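Local coordinates for MxaA (PDB 4W4T), which carries the terminal NADPH-binding reductase domain of a hybrid PKS-NRPS, which probably releases the finished myxalamid chain by reduction, at residues 66-78 / 287-299. Numbering follows the deposited sequence.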
ATOM      1  N   PHE A  66     -20.557   6.384   2.331  1.00 21.25           N
ATOM      2  CA  PHE A  66     -21.246   6.542   1.045  1.00 20.19           C
ATOM      3  C   PHE A  66     -22.671   5.994   1.115  1.00 18.63           C
ATOM      4  O   PHE A  66     -23.632   6.758   0.999  1.00 19.96           O
ATOM      5  CB  PHE A  66     -20.425   5.858  -0.065  1.00 20.80           C
ATOM      6  CG  PHE A  66     -21.088   5.864  -1.420  1.00 21.97           C
ATOM      7  CD1 PHE A  66     -21.501   7.054  -2.007  1.00 21.89           C
ATOM      8  CD2 PHE A  66     -21.258   4.678  -2.120  1.00 21.23           C
ATOM      9  CE1 PHE A  66     -22.098   7.060  -3.269  1.00 21.49           C
ATOM     10  CE2 PHE A  66     -21.860   4.674  -3.374  1.00 21.11           C
ATOM     11  CZ  PHE A  66     -22.280   5.866  -3.944  1.00 21.50           C
ATOM     12  N   LEU A  67     -22.821   4.688   1.327  1.00 17.68           N
ATOM     13  CA  LEU A  67     -24.156   4.114   1.541  1.00 17.36           C
ATOM     14  C   LEU A  67     -24.908   4.826   2.665  1.00 17.60           C
ATOM     15  O   LEU A  67     -26.103   5.098   2.553  1.00 17.32           O
ATOM     16  CB  LEU A  67     -24.065   2.623   1.858  1.00 17.42           C
ATOM     17  CG  LEU A  67     -25.405   1.923   2.127  1.00 18.30           C
ATOM     18  CD1 LEU A  67     -26.372   2.094   0.955  1.00 17.14           C
ATOM     19  CD2 LEU A  67     -25.147   0.457   2.397  1.00 18.50           C
ATOM     20  N   GLY A  68     -24.192   5.129   3.746  1.00 18.67           N
ATOM     21  CA  GLY A  68     -24.804   5.771   4.903  1.00 19.28           C
ATOM     22  C   GLY A  68     -25.507   7.085   4.606  1.00 17.82           C
ATOM     23  O   GLY A  68     -26.551   7.371   5.184  1.00 17.36           O
ATOM     24  N   ALA A  69     -24.931   7.888   3.715  1.00 16.91           N
ATOM     25  CA  ALA A  69     -25.547   9.153   3.315  1.00 19.97           C
ATOM     26  C   ALA A  69     -26.930   8.927   2.700  1.00 21.33           C
ATOM     27  O   ALA A  69     -27.892   9.607   3.038  1.00 18.94           O
ATOM     28  CB  ALA A  69     -24.646   9.893   2.337  1.00 21.39           C
ATOM     29  N   PHE A  70     -27.021   7.958   1.793  1.00 20.67           N
ATOM     30  CA  PHE A  70     -28.273   7.680   1.106  1.00 21.26           C
ATOM     31  C   PHE A  70     -29.273   7.032   2.045  1.00 20.41           C
ATOM     32  O   PHE A  70     -30.457   7.353   2.021  1.00 19.04           O
ATOM     33  CB  PHE A  70     -28.011   6.805  -0.132  1.00 19.71           C
ATOM     34  CG  PHE A  70     -27.219   7.508  -1.188  1.00 19.61           C
ATOM     35  CD1 PHE A  70     -25.836   7.575  -1.111  1.00 18.28           C
ATOM     36  CD2 PHE A  70     -27.861   8.140  -2.240  1.00 22.06           C
ATOM     37  CE1 PHE A  70     -25.101   8.244  -2.070  1.00 24.54           C
ATOM     38  CE2 PHE A  70     -27.141   8.811  -3.208  1.00 20.24           C
ATOM     39  CZ  PHE A  70     -25.760   8.864  -3.134  1.00 22.41           C
ATOM     40  N   LEU A  71     -28.785   6.137   2.900  1.00 18.91           N
ATOM     41  CA  LEU A  71     -29.623   5.533   3.924  1.00 18.26           C
ATOM     42  C   LEU A  71     -30.196   6.611   4.849  1.00 17.81           C
ATOM     43  O   LEU A  71     -31.371   6.579   5.200  1.00 19.44           O
ATOM     44  CB  LEU A  71     -28.810   4.508   4.722  1.00 19.80           C
ATOM     45  CG  LEU A  71     -29.498   3.388   5.499  1.00 24.53           C
ATOM     46  CD1 LEU A  71     -30.605   2.737   4.674  1.00 23.24           C
ATOM     47  CD2 LEU A  71     -28.442   2.339   5.897  1.00 23.42           C
ATOM     48  N   LEU A  72     -29.376   7.579   5.229  1.00 19.87           N
ATOM     49  CA  LEU A  72     -29.886   8.631   6.109  1.00 20.13           C
ATOM     50  C   LEU A  72     -30.982   9.433   5.409  1.00 21.21           C
ATOM     51  O   LEU A  72     -32.069   9.642   5.962  1.00 21.75           O
ATOM     52  CB  LEU A  72     -28.768   9.554   6.559  1.00 18.98           C
ATOM     53  CG  LEU A  72     -29.243  10.746   7.392  1.00 19.98           C
ATOM     54  CD1 LEU A  72     -30.131  10.291   8.549  1.00 18.39           C
ATOM     55  CD2 LEU A  72     -28.056  11.551   7.882  1.00 21.59           C
ATOM     56  N   GLU A  73     -30.706   9.852   4.181  1.00 21.48           N
ATOM     57  CA  GLU A  73     -31.650  10.688   3.457  1.00 22.09           C
ATOM     58  C   GLU A  73     -32.938   9.898   3.199  1.00 25.88           C
ATOM     59  O   GLU A  73     -34.053  10.424   3.344  1.00 27.39           O
ATOM     60  CB  GLU A  73     -30.996  11.209   2.173  1.00 25.97           C
ATOM     61  CG  GLU A  73     -31.761  12.320   1.461  1.00 30.72           C
ATOM     62  CD  GLU A  73     -32.852  11.778   0.567  1.00 32.98           C
ATOM     63  OE1 GLU A  73     -32.794  10.568   0.252  1.00 34.47           O
ATOM     64  OE2 GLU A  73     -33.760  12.551   0.178  1.00 32.15           O
ATOM     65  N   GLU A  74     -32.796   8.612   2.901  1.00 23.99           N
ATOM     66  CA  GLU A  74     -33.959   7.766   2.692  1.00 24.71           C
ATOM     67  C   GLU A  74     -34.776   7.548   3.973  1.00 23.91           C
ATOM     68  O   GLU A  74     -36.006   7.514   3.933  1.00 24.22           O
ATOM     69  CB  GLU A  74     -33.530   6.422   2.105  1.00 23.81           C
ATOM     70  CG  GLU A  74     -34.688   5.525   1.702  1.00 26.86           C
ATOM     71  CD  GLU A  74     -34.722   5.260   0.209  1.00 29.77           C
ATOM     72  OE1 GLU A  74     -33.651   5.364  -0.439  1.00 31.24           O
ATOM     73  OE2 GLU A  74     -35.809   4.934  -0.305  1.00 29.85           O
ATOM     74  N   LEU A  75     -34.107   7.395   5.113  1.00 21.17           N
ATOM     75  CA  LEU A  75     -34.819   7.205   6.376  1.00 22.95           C
ATOM     76  C   LEU A  75     -35.631   8.445   6.772  1.00 24.79           C
ATOM     77  O   LEU A  75     -36.722   8.326   7.331  1.00 26.94           O
ATOM     78  CB  LEU A  75     -33.827   6.848   7.502  1.00 19.51           C
ATOM     79  CG  LEU A  75     -33.315   5.400   7.497  1.00 17.75           C
ATOM     80  CD1 LEU A  75     -32.188   5.244   8.511  1.00 19.05           C
ATOM     81  CD2 LEU A  75     -34.417   4.400   7.780  1.00 18.50           C
ATOM     82  N   CYS A  76     -35.098   9.628   6.491  1.00 23.33           N
ATOM     83  CA  CYS A  76     -35.849  10.856   6.753  1.00 26.09           C
ATOM     84  C   CYS A  76     -37.120  10.928   5.893  1.00 29.59           C
ATOM     85  O   CYS A  76     -38.172  11.371   6.364  1.00 29.00           O
ATOM     86  CB  CYS A  76     -34.970  12.079   6.515  1.00 27.02           C
ATOM     87  SG  CYS A  76     -33.631  12.245   7.721  1.00 29.86           S
ATOM     88  N   ARG A  77     -37.036  10.454   4.651  1.00 28.41           N
ATOM     89  CA  ARG A  77     -38.184  10.530   3.752  1.00 31.20           C
ATOM     90  C   ARG A  77     -39.267   9.508   4.086  1.00 30.77           C
ATOM     91  O   ARG A  77     -40.455   9.792   3.951  1.00 31.34           O
ATOM     92  CB  ARG A  77     -37.734  10.354   2.297  1.00 32.22           C
ATOM     93  CG  ARG A  77     -37.097  11.607   1.708  1.00 35.22           C
ATOM     94  CD  ARG A  77     -36.938  11.524   0.197  1.00 36.39           C
ATOM     95  NE  ARG A  77     -35.809  10.679  -0.183  1.00 38.23           N
ATOM     96  CZ  ARG A  77     -35.929   9.421  -0.593  1.00 33.89           C
ATOM     97  NH1 ARG A  77     -37.131   8.861  -0.678  1.00 35.18           N
ATOM     98  NH2 ARG A  77     -34.847   8.724  -0.908  1.00 32.00           N
ATOM     99  N   ARG A  78     -38.872   8.318   4.519  1.00 28.56           N
ATOM    100  CA  ARG A  78     -39.783   7.210   4.723  1.00 29.35           C
ATOM    101  C   ARG A  78     -40.254   6.938   6.113  1.00 32.53           C
ATOM    102  O   ARG A  78     -41.067   6.076   6.355  1.00 37.24           O
ATOM    103  CB  ARG A  78     -39.166   5.957   4.187  1.00 34.84           C
ATOM    104  CG  ARG A  78     -38.498   6.180   2.868  1.00 32.92           C
ATOM    105  CD  ARG A  78     -39.371   5.739   1.766  1.00 39.03           C
ATOM    106  NE  ARG A  78     -39.869   4.419   2.021  1.00 41.87           N
ATOM    107  CZ  ARG A  78     -39.279   3.280   1.694  1.00 39.95           C
ATOM    108  NH1 ARG A  78     -38.100   3.221   1.051  1.00 36.40           N
ATOM    109  NH2 ARG A  78     -39.887   2.189   2.028  1.00 38.17           N
ATOM    110  N   VAL A 287     -26.283   2.645  -5.678  1.00 14.33           N
ATOM    111  CA  VAL A 287     -26.530   2.930  -4.252  1.00 13.89           C
ATOM    112  C   VAL A 287     -27.994   3.311  -3.964  1.00 14.51           C
ATOM    113  O   VAL A 287     -28.504   3.020  -2.867  1.00 14.49           O
ATOM    114  CB  VAL A 287     -25.594   4.038  -3.739  1.00 16.86           C
ATOM    115  CG1 VAL A 287     -25.935   5.398  -4.357  1.00 15.62           C
ATOM    116  CG2 VAL A 287     -25.630   4.091  -2.196  1.00 17.91           C
ATOM    117  N   ASP A 288     -28.692   3.908  -4.941  1.00 14.23           N
ATOM    118  CA  ASP A 288     -30.102   4.253  -4.706  1.00 15.62           C
ATOM    119  C   ASP A 288     -30.983   3.003  -4.594  1.00 15.09           C
ATOM    120  O   ASP A 288     -31.966   2.998  -3.847  1.00 16.59           O
ATOM    121  CB  ASP A 288     -30.667   5.220  -5.765  1.00 16.17           C
ATOM    122  CG  ASP A 288     -30.281   4.860  -7.208  1.00 15.79           C
ATOM    123  OD1 ASP A 288     -29.123   4.473  -7.446  1.00 15.59           O
ATOM    124  OD2 ASP A 288     -31.152   5.008  -8.103  1.00 18.36           O
ATOM    125  N   TYR A 289     -30.610   1.921  -5.264  1.00 13.26           N
ATOM    126  CA  TYR A 289     -31.328   0.668  -5.065  1.00 13.56           C
ATOM    127  C   TYR A 289     -31.021   0.036  -3.701  1.00 14.74           C
ATOM    128  O   TYR A 289     -31.925  -0.452  -3.026  1.00 14.42           O
ATOM    129  CB  TYR A 289     -31.006  -0.328  -6.177  1.00 13.14           C
ATOM    130  CG  TYR A 289     -31.563  -1.706  -5.910  1.00 15.10           C
ATOM    131  CD1 TYR A 289     -32.942  -1.942  -5.933  1.00 15.31           C
ATOM    132  CD2 TYR A 289     -30.717  -2.770  -5.622  1.00 18.06           C
ATOM    133  CE1 TYR A 289     -33.448  -3.193  -5.687  1.00 17.20           C
ATOM    134  CE2 TYR A 289     -31.212  -4.031  -5.384  1.00 15.19           C
ATOM    135  CZ  TYR A 289     -32.577  -4.237  -5.411  1.00 15.52           C
ATOM    136  OH  TYR A 289     -33.069  -5.490  -5.163  1.00 18.03           O
ATOM    137  N   VAL A 290     -29.743   0.002  -3.321  1.00 13.08           N
ATOM    138  CA  VAL A 290     -29.375  -0.602  -2.048  1.00 14.09           C
ATOM    139  C   VAL A 290     -30.054   0.132  -0.900  1.00 13.24           C
ATOM    140  O   VAL A 290     -30.684  -0.496  -0.043  1.00 13.97           O
ATOM    141  CB  VAL A 290     -27.859  -0.601  -1.829  1.00 13.36           C
ATOM    142  CG1 VAL A 290     -27.528  -1.253  -0.507  1.00 14.11           C
ATOM    143  CG2 VAL A 290     -27.171  -1.339  -2.977  1.00 14.68           C
ATOM    144  N   SER A 291     -29.967   1.457  -0.893  1.00 13.94           N
ATOM    145  CA  SER A 291     -30.554   2.203   0.218  1.00 16.09           C
ATOM    146  C   SER A 291     -32.071   2.048   0.234  1.00 16.96           C
ATOM    147  O   SER A 291     -32.647   1.846   1.298  1.00 14.94           O
ATOM    148  CB  SER A 291     -30.170   3.686   0.181  1.00 16.74           C
ATOM    149  OG  SER A 291     -30.612   4.335  -0.996  1.00 22.68           O
ATOM    150  N   SER A 292     -32.729   2.111  -0.925  1.00 14.80           N
ATOM    151  CA  SER A 292     -34.189   1.947  -0.930  1.00 16.97           C
ATOM    152  C   SER A 292     -34.594   0.553  -0.487  1.00 16.55           C
ATOM    153  O   SER A 292     -35.574   0.398   0.232  1.00 18.37           O
ATOM    154  CB  SER A 292     -34.792   2.237  -2.312  1.00 19.84           C
ATOM    155  OG  SER A 292     -34.757   3.621  -2.583  1.00 23.32           O
ATOM    156  N   ALA A 293     -33.847  -0.465  -0.911  1.00 14.17           N
ATOM    157  CA  ALA A 293     -34.187  -1.838  -0.539  1.00 13.21           C
ATOM    158  C   ALA A 293     -33.980  -2.076   0.954  1.00 14.61           C
ATOM    159  O   ALA A 293     -34.787  -2.748   1.589  1.00 15.21           O
ATOM    160  CB  ALA A 293     -33.372  -2.850  -1.350  1.00 15.76           C
ATOM    161  N   ILE A 294     -32.882  -1.556   1.500  1.00 13.67           N
ATOM    162  CA  ILE A 294     -32.650  -1.668   2.936  1.00 14.64           C
ATOM    163  C   ILE A 294     -33.855  -1.142   3.708  1.00 14.48           C
ATOM    164  O   ILE A 294     -34.406  -1.825   4.575  1.00 15.00           O
ATOM    165  CB  ILE A 294     -31.396  -0.898   3.370  1.00 15.48           C
ATOM    166  CG1 ILE A 294     -30.138  -1.590   2.839  1.00 12.81           C
ATOM    167  CG2 ILE A 294     -31.344  -0.788   4.910  1.00 14.50           C
ATOM    168  CD1 ILE A 294     -28.864  -0.791   3.090  1.00 13.88           C
ATOM    169  N   VAL A 295     -34.271   0.073   3.378  1.00 14.34           N
ATOM    170  CA  VAL A 295     -35.362   0.696   4.123  1.00 16.92           C
ATOM    171  C   VAL A 295     -36.664  -0.061   3.874  1.00 18.65           C
ATOM    172  O   VAL A 295     -37.371  -0.378   4.818  1.00 19.35           O
ATOM    173  CB  VAL A 295     -35.520   2.187   3.767  1.00 18.14           C
ATOM    174  CG1 VAL A 295     -36.788   2.771   4.416  1.00 21.26           C
ATOM    175  CG2 VAL A 295     -34.295   2.965   4.219  1.00 17.57           C
ATOM    176  N   ASP A 296     -36.965  -0.405   2.643  1.00 19.04           N
ATOM    177  CA  ASP A 296     -38.145  -1.168   2.321  1.00 18.81           C
ATOM    178  C   ASP A 296     -38.204  -2.471   3.072  1.00 18.55           C
ATOM    179  O   ASP A 296     -39.161  -2.767   3.669  1.00 19.96           O
ATOM    180  CB  ASP A 296     -38.243  -1.421   0.815  1.00 17.75           C
ATOM    181  CG  ASP A 296     -38.813  -0.246   0.065  1.00 26.20           C
ATOM    182  OD1 ASP A 296     -39.358   0.656   0.652  1.00 32.57           O
ATOM    183  OD2 ASP A 296     -38.777  -0.234  -1.131  1.00 29.07           O
ATOM    184  N   LEU A 297     -37.136  -3.239   3.030  1.00 16.92           N
ATOM    185  CA  LEU A 297     -37.110  -4.550   3.677  1.00 16.60           C
ATOM    186  C   LEU A 297     -37.191  -4.410   5.193  1.00 17.38           C
ATOM    187  O   LEU A 297     -37.802  -5.239   5.864  1.00 18.38           O
ATOM    188  CB  LEU A 297     -35.850  -5.322   3.301  1.00 15.91           C
ATOM    189  CG  LEU A 297     -35.807  -5.791   1.840  1.00 16.71           C
ATOM    190  CD1 LEU A 297     -34.366  -6.116   1.446  1.00 16.05           C
ATOM    191  CD2 LEU A 297     -36.710  -7.013   1.653  1.00 19.74           C
ATOM    192  N   SER A 298     -36.583  -3.355   5.722  1.00 15.54           N
ATOM    193  CA  SER A 298     -36.559  -3.164   7.175  1.00 15.79           C
ATOM    194  C   SER A 298     -37.960  -2.924   7.716  1.00 19.98           C
ATOM    195  O   SER A 298     -38.202  -3.061   8.917  1.00 21.98           O
ATOM    196  CB  SER A 298     -35.657  -1.994   7.558  1.00 17.20           C
ATOM    197  OG  SER A 298     -36.241  -0.749   7.206  1.00 19.68           O
HETATM  198  N   MSE A 299     -38.884  -2.560   6.835  1.00 20.68           N
HETATM  199  CA  MSE A 299     -40.201  -2.169   7.301  1.00 23.78           C
HETATM  200  C   MSE A 299     -41.239  -3.254   7.116  1.00 25.62           C
HETATM  201  O   MSE A 299     -42.421  -3.047   7.403  1.00 28.85           O
HETATM  202  CB  MSE A 299     -40.619  -0.884   6.617  1.00 24.61           C
HETATM  203  CG  MSE A 299     -39.644   0.207   6.967  1.00 33.71           C
HETATM  204 SE   MSE A 299     -40.434   1.951   6.899  1.00 70.86          SE
HETATM  205  CE  MSE A 299     -40.870   1.924   5.009  1.00 35.12           C
TER
HETATM  206  O   HOH W   1     -32.739   5.377  -2.693  1.00 25.42           O
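Phe66 and Leu67, both NADPH-binding residues, open the packing against Val287 at the start of the first helix of a Rossmann fold of the short-chain dehydrogenase type. Helices 66-78 and 287-298 run in broadly the same direction, crossing at -50° with their axes 8.8 Å apart. The ring of Phe66 meets the valine through CZ, 3.7 Å from Val287 CG1. Leu67 is a knob among Val287, Val290, Ser291 and Ile294; with CG anti to the backbone N (chi1 179°), its tip swings from the helix flank toward the other helix, and CD2 meets Ile294 CD1 tip to tip. One turn on, Phe70 presents a face to Val287, whose CG1 stands 3.6 Å from the centroid of the Phe70 ring in a CH-pi contact. Leu71 CD1 touches both Ile294 CG2 and Val295 CG2. Glu74 then brings a carboxylate into this mostly apolar seam: its CG rests on Val295 CG2, and OE2 lies 2.8 Å from Ser292 OG. A water bridges the helices, donating to Asp288 O and, at a doubtfully short distance, Glu74 OE1, and accepting from Ser291 OG. An alanine here is likely to cost that water an acceptor and leave Arg78 only Asp296, a doubtfully modelled salt-bridge partner. Leu75 closes on Val295 through CD2, completing with Leu71, Glu74 and Arg78 the hole that this valine fills. At the helix end, the Arg78 side chain bends back, and its NH1 donates to Glu74 OE2 (3.2 Å), which lies in the guanidinium plane, while Val295 CG1 sits 3.6 Å above that plane, off to one side of the group's centre.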